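Local coordinates for protein glutathione S-transferase omega-like 2 (Saccharomyces cerevisiae, PDB 5LKB) that acts as a glutathione-dependent thiol transferase, dehydroascorbate reductase and dimethylarsinic acid reductase, and reacts with glutathionyl-(hydro)quinones, at residues L40-A45 and H50-T55; T157-W162 and S175-I180. All coordinates share one frame; numbering follows the deposited sequence.

Interaction 1: residues L40-A45 and H50-T55; sequences LYVSLA and HRTLIT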
ATOM      1  N   LEU A  40      17.092  29.867  -1.333  1.00 19.66           N
ATOM      2  CA  LEU A  40      15.961  28.986  -1.107  1.00 18.57           C
ATOM      3  C   LEU A  40      16.533  27.649  -0.667  1.00 16.42           C
ATOM      4  O   LEU A  40      17.164  26.944  -1.473  1.00 17.15           O
ATOM      5  CB  LEU A  40      15.117  28.882  -2.389  1.00 18.35           C
ATOM      6  CG  LEU A  40      13.864  28.013  -2.236  1.00 18.45           C
ATOM      7  CD1 LEU A  40      12.901  28.720  -1.196  1.00 18.72           C
ATOM      8  CD2 LEU A  40      13.187  27.852  -3.553  1.00 17.72           C
ATOM      9  N   TYR A  41      16.296  27.266   0.603  1.00 16.60           N
ATOM     10  CA  TYR A  41      16.735  25.981   1.148  1.00 16.99           C
ATOM     11  C   TYR A  41      15.528  25.045   1.187  1.00 19.63           C
ATOM     12  O   TYR A  41      14.486  25.402   1.726  1.00 17.77           O
ATOM     13  CB  TYR A  41      17.257  26.135   2.581  1.00 19.01           C
ATOM     14  CG  TYR A  41      18.548  26.964   2.704  1.00 18.45           C
ATOM     15  CD1 TYR A  41      19.790  26.357   2.515  1.00 20.27           C
ATOM     16  CD2 TYR A  41      18.519  28.324   2.987  1.00 18.87           C
ATOM     17  CE1 TYR A  41      20.965  27.083   2.609  1.00 24.33           C
ATOM     18  CE2 TYR A  41      19.687  29.039   3.095  1.00 24.33           C
ATOM     19  CZ  TYR A  41      20.898  28.416   2.953  1.00 24.67           C
ATOM     20  OH  TYR A  41      22.063  29.167   3.057  1.00 25.28           O
ATOM     21  N   VAL A  42      15.676  23.847   0.598  1.00 16.22           N
ATOM     22  CA  VAL A  42      14.559  22.933   0.416  1.00 18.21           C
ATOM     23  C   VAL A  42      14.993  21.525   0.752  1.00 17.23           C
ATOM     24  O   VAL A  42      16.180  21.218   0.869  1.00 16.58           O
ATOM     25  CB  VAL A  42      14.039  22.924  -1.035  1.00 16.56           C
ATOM     26  CG1 VAL A  42      13.652  24.315  -1.494  1.00 18.39           C
ATOM     27  CG2 VAL A  42      15.093  22.395  -1.976  1.00 19.11           C
ATOM     28  N   SER A  43      13.985  20.657   0.910  1.00 15.63           N
ATOM     29  CA  SER A  43      14.132  19.226   0.646  1.00 15.07           C
ATOM     30  C   SER A  43      13.368  18.891  -0.612  1.00 14.40           C
ATOM     31  O   SER A  43      12.263  19.356  -0.807  1.00 16.63           O
ATOM     32  CB  SER A  43      13.605  18.357   1.784  1.00 14.69           C
ATOM     33  OG  SER A  43      13.568  16.973   1.415  1.00 17.31           O
ATOM     34  N   LEU A  44      13.960  18.049  -1.484  1.00 14.82           N
ATOM     35  CA  LEU A  44      13.210  17.526  -2.631  1.00 15.73           C
ATOM     36  C   LEU A  44      12.133  16.508  -2.240  1.00 14.38           C
ATOM     37  O   LEU A  44      11.213  16.299  -3.037  1.00 15.62           O
ATOM     38  CB  LEU A  44      14.185  16.848  -3.583  1.00 16.56           C
ATOM     39  CG  LEU A  44      15.123  17.728  -4.386  1.00 15.84           C
ATOM     40  CD1 LEU A  44      16.260  16.973  -5.008  1.00 18.48           C
ATOM     41  CD2 LEU A  44      14.289  18.410  -5.450  1.00 21.66           C
ATOM     42  N   ALA A  45      12.131  16.014  -1.022  1.00 14.42           N
ATOM     43  CA  ALA A  45      11.088  15.080  -0.590  1.00 14.46           C
ATOM     44  C   ALA A  45       9.800  15.804  -0.198  1.00 14.65           C
ATOM     45  O   ALA A  45       8.699  15.212  -0.241  1.00 16.13           O
ATOM     46  CB  ALA A  45      11.559  14.287   0.612  1.00 16.35           C
ATOM     47  N   HIS A  50       8.548  21.681  -2.450  1.00 12.66           N
ATOM     48  CA  HIS A  50       8.454  21.436  -3.869  1.00 12.97           C
ATOM     49  C   HIS A  50       7.677  22.565  -4.556  1.00 13.83           C
ATOM     50  O   HIS A  50       7.969  22.920  -5.663  1.00 14.38           O
ATOM     51  CB  HIS A  50       7.859  20.029  -4.109  1.00 13.19           C
ATOM     52  CG  HIS A  50       7.982  19.515  -5.511  1.00 12.48           C
ATOM     53  ND1 HIS A  50       7.506  18.252  -5.875  1.00 13.01           N
ATOM     54  CD2 HIS A  50       8.587  20.031  -6.603  1.00 15.22           C
ATOM     55  CE1 HIS A  50       7.801  18.048  -7.142  1.00 12.50           C
ATOM     56  NE2 HIS A  50       8.466  19.106  -7.605  1.00 13.45           N
ATOM     57  N   ARG A  51       6.653  23.120  -3.904  1.00 15.21           N
ATOM     58  CA  ARG A  51       5.893  24.215  -4.491  1.00 14.45           C
ATOM     59  C   ARG A  51       6.817  25.323  -4.889  1.00 14.59           C
ATOM     60  O   ARG A  51       6.639  25.901  -5.950  1.00 15.61           O
ATOM     61  CB  ARG A  51       4.904  24.793  -3.482  1.00 14.29           C
ATOM     62  CG  ARG A  51       3.823  23.835  -2.904  1.00 16.81           C
ATOM     63  CD  ARG A  51       3.202  24.535  -1.725  1.00 16.26           C
ATOM     64  NE  ARG A  51       1.901  23.981  -1.376  1.00 15.37           N
ATOM     65  CZ  ARG A  51       1.087  24.530  -0.495  1.00 18.00           C
ATOM     66  NH1 ARG A  51       1.450  25.681   0.094  1.00 17.09           N
ATOM     67  NH2 ARG A  51      -0.074  23.965  -0.241  1.00 16.65           N
ATOM     68  N   THR A  52       7.794  25.600  -4.044  1.00 14.07           N
ATOM     69  CA  THR A  52       8.669  26.743  -4.281  1.00 15.29           C
ATOM     70  C   THR A  52       9.661  26.467  -5.398  1.00 15.56           C
ATOM     71  O   THR A  52      10.039  27.402  -6.113  1.00 15.18           O
ATOM     72  CB  THR A  52       9.366  27.182  -2.989  1.00 14.19           C
ATOM     73  OG1 THR A  52      10.377  26.291  -2.556  1.00 15.87           O
ATOM     74  CG2 THR A  52       8.398  27.366  -1.855  1.00 15.28           C
ATOM     75  N   LEU A  53      10.127  25.214  -5.556  1.00 14.94           N
ATOM     76  CA  LEU A  53      11.020  24.877  -6.651  1.00 15.57           C
ATOM     77  C   LEU A  53      10.309  25.018  -7.987  1.00 16.16           C
ATOM     78  O   LEU A  53      10.875  25.573  -8.938  1.00 14.96           O
ATOM     79  CB  LEU A  53      11.535  23.474  -6.504  1.00 14.04           C
ATOM     80  CG  LEU A  53      12.467  23.194  -5.374  1.00 17.95           C
ATOM     81  CD1 LEU A  53      12.856  21.690  -5.384  1.00 17.75           C
ATOM     82  CD2 LEU A  53      13.739  24.028  -5.410  1.00 19.01           C
ATOM     83  N   ILE A  54       9.075  24.535  -8.086  1.00 14.19           N
ATOM     84  CA  ILE A  54       8.316  24.624  -9.320  1.00 14.03           C
ATOM     85  C   ILE A  54       8.128  26.104  -9.692  1.00 14.57           C
ATOM     86  O   ILE A  54       8.315  26.520 -10.843  1.00 15.47           O
ATOM     87  CB  ILE A  54       6.959  23.902  -9.211  1.00 15.24           C
ATOM     88  CG1 ILE A  54       7.207  22.386  -9.043  1.00 15.72           C
ATOM     89  CG2 ILE A  54       6.108  24.149 -10.432  1.00 16.18           C
ATOM     90  CD1 ILE A  54       6.055  21.660  -8.423  1.00 15.86           C
ATOM     91  N   THR A  55       7.734  26.901  -8.709  1.00 14.55           N
ATOM     92  CA  THR A  55       7.440  28.307  -8.953  1.00 15.68           C
ATOM     93  C   THR A  55       8.710  29.069  -9.307  1.00 18.04           C
ATOM     94  O   THR A  55       8.699  29.888 -10.238  1.00 17.55           O
ATOM     95  CB  THR A  55       6.751  28.892  -7.721  1.00 16.19           C
ATOM     96  OG1 THR A  55       5.532  28.179  -7.423  1.00 16.53           O
ATOM     97  CG2 THR A  55       6.314  30.337  -7.981  1.00 16.94           C
TER
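Leu53 turns the fork of its two methyl groups toward the strand side of this contact, and Val42 fills it. Val42 CG2 lies 4.0 Å from Leu53 CD2 and 4.1 Å from Leu53 CD1, while the other valine branch, CG1, also touches Leu53 CD2 at 3.9 Å. The bond from CA to CB in Leu53 does not itself aim at the strand. With CG anti to its carbonyl carbon (chi1 -68°) and an extended chi2, the chain reaches across to put both methyls against it. Leu44 crosses Leu53 at about a right angle, with Leu44 CD2 only 3.6 Å from Leu53 CD1. The branched end of Leu53 thus packs against Val42 and Leu44, with Leu40 CD2 more loosely beside its CD2. At the other end of the contact, Leu40 extends with CG anti to its backbone N and lays CD2 3.4 Å from Thr52 OG1. A hydroxyl can be buried against leucine here because Thr52 OG1 is hydrogen-bonded to Ala49 O, one turn back in its own helix. At Ser43 the chain makes an ST turn, in which Ser43 OG accepts a hydrogen bond from Ala45 N (3.0 Å, 154°), and Cys46, the nucleophile, follows directly. This is the opening half of the beta-alpha-beta unit of the thioredoxin-like domain, built from strand 38-42 and helix 47-58; the axes of residues 40-42 and 50-55 approach to 9.2 Å, their chain directions 134° apart. The strand pairs with parallel strand 66-69 on one edge and antiparallel strand 160-163 on the other, and helix 47-58 also packs against helices 174-182 and 285-304.

Interaction 2: residues T157-W162 and S175-I180; sequences TVPVLW and SEIIRI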
ATOM      1  N   THR A 157      11.511  23.656   9.897  1.00 18.01           N
ATOM      2  CA  THR A 157      10.874  23.141   8.686  1.00 18.91           C
ATOM      3  C   THR A 157      11.529  23.686   7.427  1.00 20.00           C
ATOM      4  O   THR A 157      12.213  24.720   7.440  1.00 19.41           O
ATOM      5  CB  THR A 157       9.390  23.512   8.657  1.00 17.19           C
ATOM      6  OG1 THR A 157       9.239  24.934   8.876  1.00 18.56           O
ATOM      7  CG2 THR A 157       8.611  22.777   9.733  1.00 18.19           C
ATOM      8  N   VAL A 158      11.354  22.927   6.318  1.00 18.90           N
ATOM      9  CA  VAL A 158      11.597  23.438   4.954  1.00 16.45           C
ATOM     10  C   VAL A 158      10.260  23.785   4.323  1.00 16.27           C
ATOM     11  O   VAL A 158       9.244  23.240   4.709  1.00 16.49           O
ATOM     12  CB  VAL A 158      12.402  22.453   4.059  1.00 16.98           C
ATOM     13  CG1 VAL A 158      13.795  22.292   4.605  1.00 23.06           C
ATOM     14  CG2 VAL A 158      11.696  21.075   4.004  1.00 18.89           C
ATOM     15  N   PRO A 159      10.235  24.675   3.342  1.00 15.03           N
ATOM     16  CA  PRO A 159      11.298  25.479   2.732  1.00 17.12           C
ATOM     17  C   PRO A 159      11.667  26.702   3.591  1.00 16.54           C
ATOM     18  O   PRO A 159      10.841  27.185   4.391  1.00 16.90           O
ATOM     19  CB  PRO A 159      10.639  25.967   1.446  1.00 17.64           C
ATOM     20  CG  PRO A 159       9.277  26.117   1.790  1.00 16.73           C
ATOM     21  CD  PRO A 159       8.949  25.004   2.714  1.00 14.47           C
ATOM     22  N   VAL A 160      12.863  27.229   3.352  1.00 18.06           N
ATOM     23  CA  VAL A 160      13.309  28.468   3.977  1.00 15.35           C
ATOM     24  C   VAL A 160      13.743  29.427   2.884  1.00 16.51           C
ATOM     25  O   VAL A 160      14.605  29.090   2.063  1.00 15.84           O
ATOM     26  CB  VAL A 160      14.445  28.196   4.961  1.00 15.80           C
ATOM     27  CG1 VAL A 160      15.063  29.522   5.435  1.00 16.94           C
ATOM     28  CG2 VAL A 160      13.952  27.396   6.174  1.00 22.38           C
ATOM     29  N   LEU A 161      13.158  30.633   2.884  1.00 19.64           N
ATOM     30  CA  LEU A 161      13.599  31.733   2.017  1.00 15.01           C
ATOM     31  C   LEU A 161      14.448  32.691   2.876  1.00 19.95           C
ATOM     32  O   LEU A 161      13.962  33.235   3.872  1.00 19.70           O
ATOM     33  CB  LEU A 161      12.411  32.436   1.381  1.00 15.90           C
ATOM     34  CG  LEU A 161      12.752  33.641   0.511  1.00 16.21           C
ATOM     35  CD1 LEU A 161      13.545  33.200  -0.724  1.00 20.80           C
ATOM     36  CD2 LEU A 161      11.490  34.368   0.121  1.00 18.52           C
ATOM     37  N   TRP A 162      15.734  32.744   2.567  1.00 19.26           N
ATOM     38  CA  TRP A 162      16.813  33.288   3.414  1.00 18.69           C
ATOM     39  C   TRP A 162      17.367  34.557   2.787  1.00 21.69           C
ATOM     40  O   TRP A 162      17.555  34.628   1.571  1.00 20.11           O
ATOM     41  CB  TRP A 162      17.961  32.298   3.447  1.00 19.85           C
ATOM     42  CG  TRP A 162      19.186  32.698   4.310  1.00 23.42           C
ATOM     43  CD1 TRP A 162      20.412  33.128   3.851  1.00 22.90           C
ATOM     44  CD2 TRP A 162      19.293  32.644   5.737  1.00 22.38           C
ATOM     45  NE1 TRP A 162      21.259  33.291   4.907  1.00 21.33           N
ATOM     46  CE2 TRP A 162      20.604  33.070   6.077  1.00 21.99           C
ATOM     47  CE3 TRP A 162      18.421  32.312   6.757  1.00 24.56           C
ATOM     48  CZ2 TRP A 162      21.063  33.098   7.409  1.00 23.69           C
ATOM     49  CZ3 TRP A 162      18.879  32.369   8.090  1.00 22.88           C
ATOM     50  CH2 TRP A 162      20.177  32.800   8.389  1.00 25.93           C
ATOM     51  N   SER A 175       3.132  28.743   1.143  1.00 16.39           N
ATOM     52  CA  SER A 175       2.036  29.355   0.414  1.00 15.65           C
ATOM     53  C   SER A 175       2.348  30.827   0.150  1.00 14.51           C
ATOM     54  O   SER A 175       1.805  31.380  -0.816  1.00 18.17           O
ATOM     55  CB  SER A 175       0.725  29.240   1.199  1.00 22.79           C
ATOM     56  OG  SER A 175       0.753  29.961   2.431  1.00 22.22           O
ATOM     57  N   GLU A 176       3.207  31.429   0.998  1.00 16.98           N
ATOM     58  CA  GLU A 176       3.554  32.854   0.851  1.00 15.74           C
ATOM     59  C   GLU A 176       4.808  32.972   0.006  1.00 18.60           C
ATOM     60  O   GLU A 176       4.925  33.889  -0.809  1.00 16.94           O
ATOM     61  CB  GLU A 176       3.752  33.487   2.219  1.00 18.06           C
ATOM     62  CG  GLU A 176       2.397  33.690   2.923  1.00 20.32           C
ATOM     63  CD  GLU A 176       2.505  34.073   4.394  1.00 22.34           C
ATOM     64  OE1 GLU A 176       3.605  34.116   4.974  1.00 19.07           O
ATOM     65  OE2 GLU A 176       1.452  34.314   5.024  1.00 26.98           O
ATOM     66  N   ILE A 177       5.774  32.065   0.198  1.00 17.40           N
ATOM     67  CA  ILE A 177       6.963  32.110  -0.676  1.00 16.16           C
ATOM     68  C   ILE A 177       6.555  32.070  -2.144  1.00 17.85           C
ATOM     69  O   ILE A 177       7.101  32.802  -2.973  1.00 16.73           O
ATOM     70  CB  ILE A 177       7.962  30.991  -0.312  1.00 14.26           C
ATOM     71  CG1 ILE A 177       8.555  31.199   1.081  1.00 17.06           C
ATOM     72  CG2 ILE A 177       9.072  30.835  -1.374  1.00 16.07           C
ATOM     73  CD1 ILE A 177       9.250  29.924   1.656  1.00 16.44           C
ATOM     74  N   ILE A 178       5.588  31.225  -2.520  1.00 16.36           N
ATOM     75  CA  ILE A 178       5.214  31.174  -3.929  1.00 16.51           C
ATOM     76  C   ILE A 178       4.506  32.454  -4.404  1.00 17.23           C
ATOM     77  O   ILE A 178       4.539  32.771  -5.598  1.00 16.82           O
ATOM     78  CB  ILE A 178       4.432  29.861  -4.222  1.00 18.17           C
ATOM     79  CG1 ILE A 178       3.088  29.841  -3.481  1.00 17.55           C
ATOM     80  CG2 ILE A 178       5.333  28.677  -3.969  1.00 17.43           C
ATOM     81  CD1 ILE A 178       2.321  28.484  -3.686  1.00 16.29           C
ATOM     82  N   ARG A 179       3.872  33.184  -3.485  1.00 17.20           N
ATOM     83  CA  ARG A 179       3.317  34.486  -3.833  1.00 18.30           C
ATOM     84  C   ARG A 179       4.445  35.484  -4.017  1.00 17.73           C
ATOM     85  O   ARG A 179       4.431  36.282  -4.969  1.00 17.79           O
ATOM     86  CB  ARG A 179       2.347  34.922  -2.732  1.00 19.10           C
ATOM     87  CG  ARG A 179       0.996  34.201  -2.721  1.00 20.38           C
ATOM     88  CD  ARG A 179       0.182  34.405  -3.996  1.00 21.07           C
ATOM     89  NE  ARG A 179      -0.961  33.476  -4.106  1.00 22.02           N
ATOM     90  CZ  ARG A 179      -2.167  33.670  -3.613  1.00 21.63           C
ATOM     91  NH1 ARG A 179      -2.449  34.816  -2.954  1.00 28.88           N
ATOM     92  NH2 ARG A 179      -3.118  32.757  -3.786  1.00 22.92           N
ATOM     93  N   ILE A 180       5.459  35.427  -3.155  1.00 16.83           N
ATOM     94  CA  ILE A 180       6.614  36.324  -3.351  1.00 17.92           C
ATOM     95  C   ILE A 180       7.247  36.087  -4.714  1.00 18.09           C
ATOM     96  O   ILE A 180       7.514  37.033  -5.482  1.00 17.95           O
ATOM     97  CB  ILE A 180       7.613  36.165  -2.202  1.00 15.96           C
ATOM     98  CG1 ILE A 180       7.003  36.560  -0.862  1.00 18.40           C
ATOM     99  CG2 ILE A 180       8.910  36.999  -2.440  1.00 20.09           C
ATOM    100  CD1 ILE A 180       7.897  36.236   0.368  1.00 20.12           C
TER
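Ile180, which meets Leu161 across this contact, is fixed in its helix by the 2.9 Å backbone hydrogen bond from Ile180 N to Glu176 O. The segments belong to the thioredoxin-like domain of the glutathione transferases: the approach to strand 160-163 and most of that strand, with the cis-proline found in this fold, and helix 174-182, which packs on the sheet. Between them the contact is wholly apolar. The peptide bond from Val158 to Pro159 is cis, and it presents the proline ring to the helix, where Pro159 CG lies 3.8 Å from Ile177 CD1. The ring and the isoleucine chain lie alongside each other, pointing opposite ways. Ile177 suits this place because its long branch is straight, chi2 164°, and carries CD1 into the angle between the proline ring and the next inward-facing strand residue, at 4.0 Å from Leu161 CB. Val160, between those two, turns away, in keeping with the alternation of an extended chain. Val158 is a glutathione-binding residue, and its carbonyl oxygen is hydrogen-bonded to a glycerol, probably from the crystallisation liquor, so the cis bend joins this buried packing to the glutathione site. The charged residues of the helix take no part and find partners elsewhere: Arg179 forms salt bridges with Glu285 and Asp209, and Glu176 with Arg21. Leu161 holds CG anti to its backbone N (chi1 177°), which sends its end past Ile177 to the following turn of the helix. There Leu161 CD2 crosses the Ile180 side chain at a slant, 4.1 Å from Ile180 CD1.

Interactions 1 and 2 have centres 9 Å apart and share one sheet: strands 38-42 and 160-163 are antiparallel neighbours, probably joined by the hydrogen bond from Tyr41 N to Val160 O at 2.9 Å. Their helices also pack together, with Thr52 CG2 3.6 Å from Ile177 CG2 and, about a turn further along helix 47-58, Thr55 OG1 3.5 Å from Ile178 CG2. One sheet and two helices packed against it thus form a continuous core beside the glutathione site. The chain between the segments of interaction 1 carries the nucleophile Cys46, whose side chain lies about 5 Å from that of Pro159 in interaction 2. Glutathione-binding Ser174 comes within about 4 Å of the side chains of both Thr52 and Pro159.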